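Local coordinates for protein B-agarase (Agarivorans gilvus, PDB 5Z6P) that probably cleaves the beta-galactosidic linkages of agarose, as a beta-agarase of glycoside hydrolase family 50, at residues D507-W512 and A621-N626; G513-I518 and M625-V630. One frame throughout, in Å; residues are numbered along the deposited sequence.

Overall arrangement
Both contacts join the same two loop regions, the one that follows strand 501-506 and the one that follows strand 614-615 and runs into helix 627-634. Contact 1 is the deeper, centred about 11 Å from the centre of the chain; contact 2 lies about 18 Å from it, and two of its five touching residues are exposed. Contact 1 relies on two tryptophans, a glutamate chain and backbone carbonyls around a water, whereas contact 2 uses a methionine, a proline and an asparagine amide at a helix start. Their centres are about 9 Å apart. Met625 and Asn626 belong to both, and Trp512 of contact 1 packs against Val629 of contact 2.

Contact 1 (D507-W512 and A621-N626); sequences DNEKSW and ADWGMN
Trp623 reaches from its loop to Glu509 on the other, and the far corner of its six-membered ring does the touching. CH2 lies 3.5 Å from Glu509 O, while CZ2 lies 3.8 Å from Glu509 OE1. The two side chains run at about a right angle, with the carboxylate and ring planes 79° apart. Trp623 CG sits between its own backbone N and carbonyl carbon (chi1 45°), which folds the indole over Ala621, whose CB lies over one ring face, toward the rim. The same methyl meets Glu509 CG at 3.7 Å, so the aliphatic part of the glutamate and the indole share Ala621 as packing partner. Glu509 continues extended beyond CG, and its OE2 is hydrogen-bonded to Asn643 of strand 640-643. The two loops follow strands 501-506 and 614-615 in the glycosidase domain, probably an (alpha/beta)8 barrel as in related families. One loop bends through an inverse gamma turn centred on Ser511, the other through a type I turn from Ala621 to Gly624. Where these bends meet, Gly624 CA approaches Lys510 O to 3.7 Å. A water bridges the backbones here: it accepts from Ala621 N and lies 2.7 Å from both Lys510 O and Gly624 O. Gly624 O also meets the indole of Trp512 at its edge, near the ring plane, 3.3 Å from CD1. Lys510 CB rests over one face of that indole, offset toward the rim, and Tyr598, Phe599 and Phe620 gather round the ring. Farther along, Asn626 ND2 gives Trp512 O a weak, bent hydrogen bond of 3.4 Å (142° at the hydrogen), while OD1 of the same amide caps Val629 N of helix 627-634.

Contact 2 (G513-I518 and M625-V630); sequences GRMGSI and MNPEVV
Asn626 ND2 donates to Gly513 O across 3.2 Å, with 152° at the hydrogen, and so ties the loop 513-518 to the N-cap of helix 627-634. The acceptor lies near the amide plane of Asn626, but the donor approaches from well off the axis of the Gly513 carbonyl and is tilted from its plane. Beside this bond Met515 leans over the start of the helix. Its CG packs 3.3 Å from Met625 O and also meets Asn626 CB. CG stands beside the backbone N (chi1 -65°) and the chain runs on extended, which brings SD to 3.8 Å from Pro627 CD; the bend at chi3 (-75°) then turns only CE, which lies 3.8 Å from Met625 O. A water links the two backbones beside this side chain, accepting from Met515 N at 2.9 Å and donating to Met625 O at 2.8 Å. In the next shell, His521 of helix 518-521 touches both Asn626 and Pro627, and Leu591 of helix 581-609 packs on Asn626. Ser517 caps the short helix 518-521 through Gly520 N, so each segment leads into a helix with a side-chain cap. The Asn626 amide is held at both ends, for its OD1 accepts from Val629 N at 2.9 Å.

Contact 1 (D507-W512 and A621-N626)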
loop_
_atom_site.group_PDB
_atom_site.type_symbol
_atom_site.label_atom_id
_atom_site.label_comp_id
_atom_site.label_asym_id
_atom_site.label_seq_id
_atom_site.Cartn_x
_atom_site.Cartn_y
_atom_site.Cartn_z
ATOM N N ASP A 507 -2.061 -7.051 13.738
ATOM C CA ASP A 507 -0.930 -7.141 12.830
ATOM C C ASP A 507 -1.312 -6.626 11.448
ATOM O O ASP A 507 -2.429 -6.169 11.248
ATOM C CB ASP A 507 -0.402 -8.586 12.765
ATOM C CG ASP A 507 0.268 -9.018 14.071
ATOM O OD1 ASP A 507 0.925 -8.178 14.695
ATOM O OD2 ASP A 507 0.120 -10.183 14.472
ATOM N N ASN A 508 -0.388 -6.722 10.501
ATOM C CA ASN A 508 -0.544 -6.074 9.206
ATOM C C ASN A 508 0.495 -6.571 8.208
ATOM O O ASN A 508 1.685 -6.592 8.508
ATOM C CB ASN A 508 -0.442 -4.544 9.367
ATOM C CG ASN A 508 -0.602 -3.786 8.054
ATOM O OD1 ASN A 508 -1.688 -3.713 7.489
ATOM N ND2 ASN A 508 0.477 -3.178 7.591
ATOM N N GLU A 509 0.013 -6.977 7.033
ATOM C CA GLU A 509 0.822 -7.369 5.893
ATOM C C GLU A 509 2.045 -8.239 6.225
ATOM O O GLU A 509 3.191 -7.863 5.936
ATOM C CB GLU A 509 1.269 -6.097 5.129
ATOM C CG GLU A 509 0.110 -5.297 4.495
ATOM C CD GLU A 509 0.570 -4.202 3.515
ATOM O OE1 GLU A 509 1.768 -3.871 3.508
ATOM O OE2 GLU A 509 -0.268 -3.696 2.744
ATOM N N LYS A 510 1.815 -9.398 6.836
ATOM C CA LYS A 510 2.922 -10.326 7.063
ATOM C C LYS A 510 3.332 -11.002 5.738
ATOM O O LYS A 510 2.535 -11.086 4.803
ATOM C CB LYS A 510 2.549 -11.377 8.122
ATOM C CG LYS A 510 2.324 -10.805 9.503
ATOM C CD LYS A 510 2.154 -11.907 10.556
ATOM C CE LYS A 510 1.881 -11.320 11.946
ATOM N NZ LYS A 510 2.971 -10.398 12.414
ATOM N N SER A 511 4.573 -11.480 5.667
ATOM C CA SER A 511 5.062 -12.174 4.474
ATOM C C SER A 511 4.650 -13.656 4.437
ATOM O O SER A 511 5.489 -14.537 4.607
ATOM C CB SER A 511 6.588 -12.051 4.387
ATOM O OG SER A 511 6.983 -10.706 4.184
ATOM N N TRP A 512 3.366 -13.930 4.204
ATOM C CA TRP A 512 2.836 -15.303 4.337
ATOM C C TRP A 512 3.283 -16.212 3.199
ATOM O O TRP A 512 3.138 -17.435 3.273
ATOM C CB TRP A 512 1.306 -15.308 4.383
ATOM C CG TRP A 512 0.682 -14.687 5.577
ATOM C CD1 TRP A 512 0.078 -13.452 5.655
ATOM C CD2 TRP A 512 0.586 -15.263 6.884
ATOM N NE1 TRP A 512 -0.413 -13.249 6.922
ATOM C CE2 TRP A 512 -0.101 -14.332 7.696
ATOM C CE3 TRP A 512 1.025 -16.473 7.445
ATOM C CZ2 TRP A 512 -0.375 -14.588 9.041
ATOM C CZ3 TRP A 512 0.748 -16.722 8.776
ATOM C CH2 TRP A 512 0.053 -15.789 9.557
ATOM N N ALA A 621 -1.492 -8.380 2.390
ATOM C CA ALA A 621 -1.014 -7.703 1.178
ATOM C C ALA A 621 -1.119 -8.680 0.019
ATOM O O ALA A 621 -1.130 -9.893 0.241
ATOM C CB ALA A 621 0.410 -7.224 1.342
ATOM N N ASP A 622 -1.175 -8.165 -1.210
ATOM C CA ASP A 622 -1.328 -9.030 -2.379
ATOM C C ASP A 622 -0.080 -9.894 -2.629
ATOM O O ASP A 622 -0.176 -10.935 -3.284
ATOM C CB ASP A 622 -1.713 -8.213 -3.634
ATOM C CG ASP A 622 -0.637 -7.200 -4.075
ATOM O OD1 ASP A 622 0.362 -6.996 -3.381
ATOM O OD2 ASP A 622 -0.822 -6.579 -5.130
ATOM N N TRP A 623 1.067 -9.485 -2.080
ATOM C CA TRP A 623 2.297 -10.286 -2.159
ATOM C C TRP A 623 2.479 -11.165 -0.912
ATOM O O TRP A 623 3.457 -11.904 -0.790
ATOM C CB TRP A 623 3.525 -9.387 -2.328
ATOM C CG TRP A 623 3.504 -8.200 -1.410
ATOM C CD1 TRP A 623 3.176 -6.913 -1.745
ATOM C CD2 TRP A 623 3.792 -8.182 -0.006
ATOM N NE1 TRP A 623 3.244 -6.111 -0.643
ATOM C CE2 TRP A 623 3.627 -6.862 0.438
ATOM C CE3 TRP A 623 4.171 -9.158 0.924
ATOM C CZ2 TRP A 623 3.825 -6.490 1.762
ATOM C CZ3 TRP A 623 4.369 -8.788 2.226
ATOM C CH2 TRP A 623 4.206 -7.468 2.635
ATOM N N GLY A 624 1.548 -11.047 0.025
ATOM C CA GLY A 624 1.611 -11.811 1.249
ATOM C C GLY A 624 0.316 -12.546 1.474
ATOM O O GLY A 624 -0.293 -12.419 2.524
ATOM N N MET A 625 -0.113 -13.297 0.468
ATOM C CA MET A 625 -1.323 -14.092 0.576
ATOM C C MET A 625 -1.356 -15.224 -0.426
ATOM O O MET A 625 -0.680 -15.202 -1.453
ATOM C CB MET A 625 -2.571 -13.220 0.427
ATOM C CG MET A 625 -2.741 -12.576 -0.911
ATOM S SD MET A 625 -4.355 -11.781 -1.015
ATOM C CE MET A 625 -5.380 -13.126 -1.618
ATOM N N ASN A 626 -2.158 -16.225 -0.091
ATOM C CA ASN A 626 -2.234 -17.457 -0.851
ATOM C C ASN A 626 -3.412 -18.283 -0.329
ATOM O O ASN A 626 -3.919 -17.996 0.754
ATOM C CB ASN A 626 -0.913 -18.211 -0.738
ATOM C CG ASN A 626 -0.451 -18.319 0.687
ATOM O OD1 ASN A 626 -1.100 -18.971 1.505
ATOM N ND2 ASN A 626 0.671 -17.672 0.999
HETATM O O HOH W 1 0.034 -10.278 4.074
#

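Contact 2 (G513-I518 and M625-V630)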
loop_
_atom_site.group_PDB
_atom_site.type_symbol
_atom_site.label_atom_id
_atom_site.label_comp_id
_atom_site.label_asym_id
_atom_site.label_seq_id
_atom_site.Cartn_x
_atom_site.Cartn_y
_atom_site.Cartn_z
ATOM N N GLY A 513 3.797 -15.603 2.137
ATOM C CA GLY A 513 4.158 -16.324 0.939
ATOM C C GLY A 513 3.586 -15.650 -0.304
ATOM O O GLY A 513 2.389 -15.398 -0.395
ATOM N N ARG A 514 4.452 -15.348 -1.260
ATOM C CA ARG A 514 4.037 -14.670 -2.479
ATOM C C ARG A 514 3.760 -15.659 -3.601
ATOM O O ARG A 514 4.645 -16.413 -4.017
ATOM C CB ARG A 514 5.106 -13.666 -2.918
ATOM C CG ARG A 514 4.766 -12.896 -4.185
ATOM C CD ARG A 514 5.946 -12.034 -4.606
ATOM N NE ARG A 514 5.594 -11.156 -5.716
ATOM C CZ ARG A 514 5.733 -9.837 -5.687
ATOM N NH1 ARG A 514 6.235 -9.246 -4.608
ATOM N NH2 ARG A 514 5.379 -9.109 -6.736
ATOM N N MET A 515 2.523 -15.661 -4.084
ATOM C CA MET A 515 2.138 -16.577 -5.153
ATOM C C MET A 515 2.927 -16.282 -6.428
ATOM O O MET A 515 3.366 -15.146 -6.624
ATOM C CB MET A 515 0.646 -16.477 -5.434
ATOM C CG MET A 515 -0.229 -16.915 -4.285
ATOM S SD MET A 515 -1.938 -17.048 -4.775
ATOM C CE MET A 515 -2.399 -15.327 -4.849
ATOM N N GLY A 516 3.121 -17.305 -7.263
ATOM C CA GLY A 516 3.754 -17.154 -8.569
ATOM C C GLY A 516 5.019 -17.973 -8.763
ATOM O O GLY A 516 5.521 -18.132 -9.870
ATOM N N SER A 517 5.552 -18.471 -7.662
ATOM C CA SER A 517 6.718 -19.329 -7.687
ATOM C C SER A 517 6.661 -20.221 -6.457
ATOM O O SER A 517 6.188 -19.778 -5.414
ATOM C CB SER A 517 8.011 -18.500 -7.678
ATOM O OG SER A 517 8.353 -18.104 -6.355
ATOM N N ILE A 518 7.173 -21.443 -6.559
ATOM C CA ILE A 518 7.138 -22.380 -5.435
ATOM C C ILE A 518 7.875 -21.849 -4.219
ATOM O O ILE A 518 7.349 -21.873 -3.104
ATOM C CB ILE A 518 7.759 -23.741 -5.794
ATOM C CG1 ILE A 518 7.053 -24.350 -6.997
ATOM C CG2 ILE A 518 7.710 -24.692 -4.584
ATOM C CD1 ILE A 518 5.633 -24.667 -6.733
ATOM N N MET A 625 -0.113 -13.297 0.468
ATOM C CA MET A 625 -1.323 -14.092 0.576
ATOM C C MET A 625 -1.356 -15.224 -0.426
ATOM O O MET A 625 -0.680 -15.202 -1.453
ATOM C CB MET A 625 -2.571 -13.220 0.427
ATOM C CG MET A 625 -2.741 -12.576 -0.911
ATOM S SD MET A 625 -4.355 -11.781 -1.015
ATOM C CE MET A 625 -5.380 -13.126 -1.618
ATOM N N ASN A 626 -2.158 -16.225 -0.091
ATOM C CA ASN A 626 -2.234 -17.457 -0.851
ATOM C C ASN A 626 -3.412 -18.283 -0.329
ATOM O O ASN A 626 -3.919 -17.996 0.754
ATOM C CB ASN A 626 -0.913 -18.211 -0.738
ATOM C CG ASN A 626 -0.451 -18.319 0.687
ATOM O OD1 ASN A 626 -1.100 -18.971 1.505
ATOM N ND2 ASN A 626 0.671 -17.672 0.999
ATOM N N PRO A 627 -3.871 -19.292 -1.103
ATOM C CA PRO A 627 -5.065 -20.035 -0.671
ATOM C C PRO A 627 -4.899 -20.622 0.721
ATOM O O PRO A 627 -5.813 -20.572 1.528
ATOM C CB PRO A 627 -5.198 -21.137 -1.724
ATOM C CG PRO A 627 -4.562 -20.557 -2.944
ATOM C CD PRO A 627 -3.412 -19.717 -2.435
ATOM N N GLU A 628 -3.711 -21.123 1.017
ATOM C CA GLU A 628 -3.452 -21.723 2.322
ATOM C C GLU A 628 -3.703 -20.779 3.509
ATOM O O GLU A 628 -4.410 -21.147 4.439
ATOM C CB GLU A 628 -2.021 -22.253 2.358
ATOM C CG GLU A 628 -1.790 -23.437 1.422
ATOM C CD GLU A 628 -1.500 -23.034 -0.017
ATOM O OE1 GLU A 628 -1.435 -21.820 -0.318
ATOM O OE2 GLU A 628 -1.319 -23.947 -0.849
ATOM N N VAL A 629 -3.156 -19.561 3.483
ATOM C CA VAL A 629 -3.301 -18.683 4.636
ATOM C C VAL A 629 -4.683 -18.009 4.651
ATOM O O VAL A 629 -5.193 -17.653 5.704
ATOM C CB VAL A 629 -2.145 -17.619 4.713
ATOM C CG1 VAL A 629 -0.780 -18.329 4.844
ATOM C CG2 VAL A 629 -2.152 -16.674 3.522
ATOM N N VAL A 630 -5.326 -17.891 3.498
ATOM C CA VAL A 630 -6.706 -17.405 3.480
ATOM C C VAL A 630 -7.653 -18.443 4.104
ATOM O O VAL A 630 -8.469 -18.111 4.946
ATOM C CB VAL A 630 -7.193 -17.050 2.047
ATOM C CG1 VAL A 630 -8.699 -16.806 2.037
ATOM C CG2 VAL A 630 -6.447 -15.808 1.506
HETATM O O HOH W 2 0.802 -13.505 -3.042
#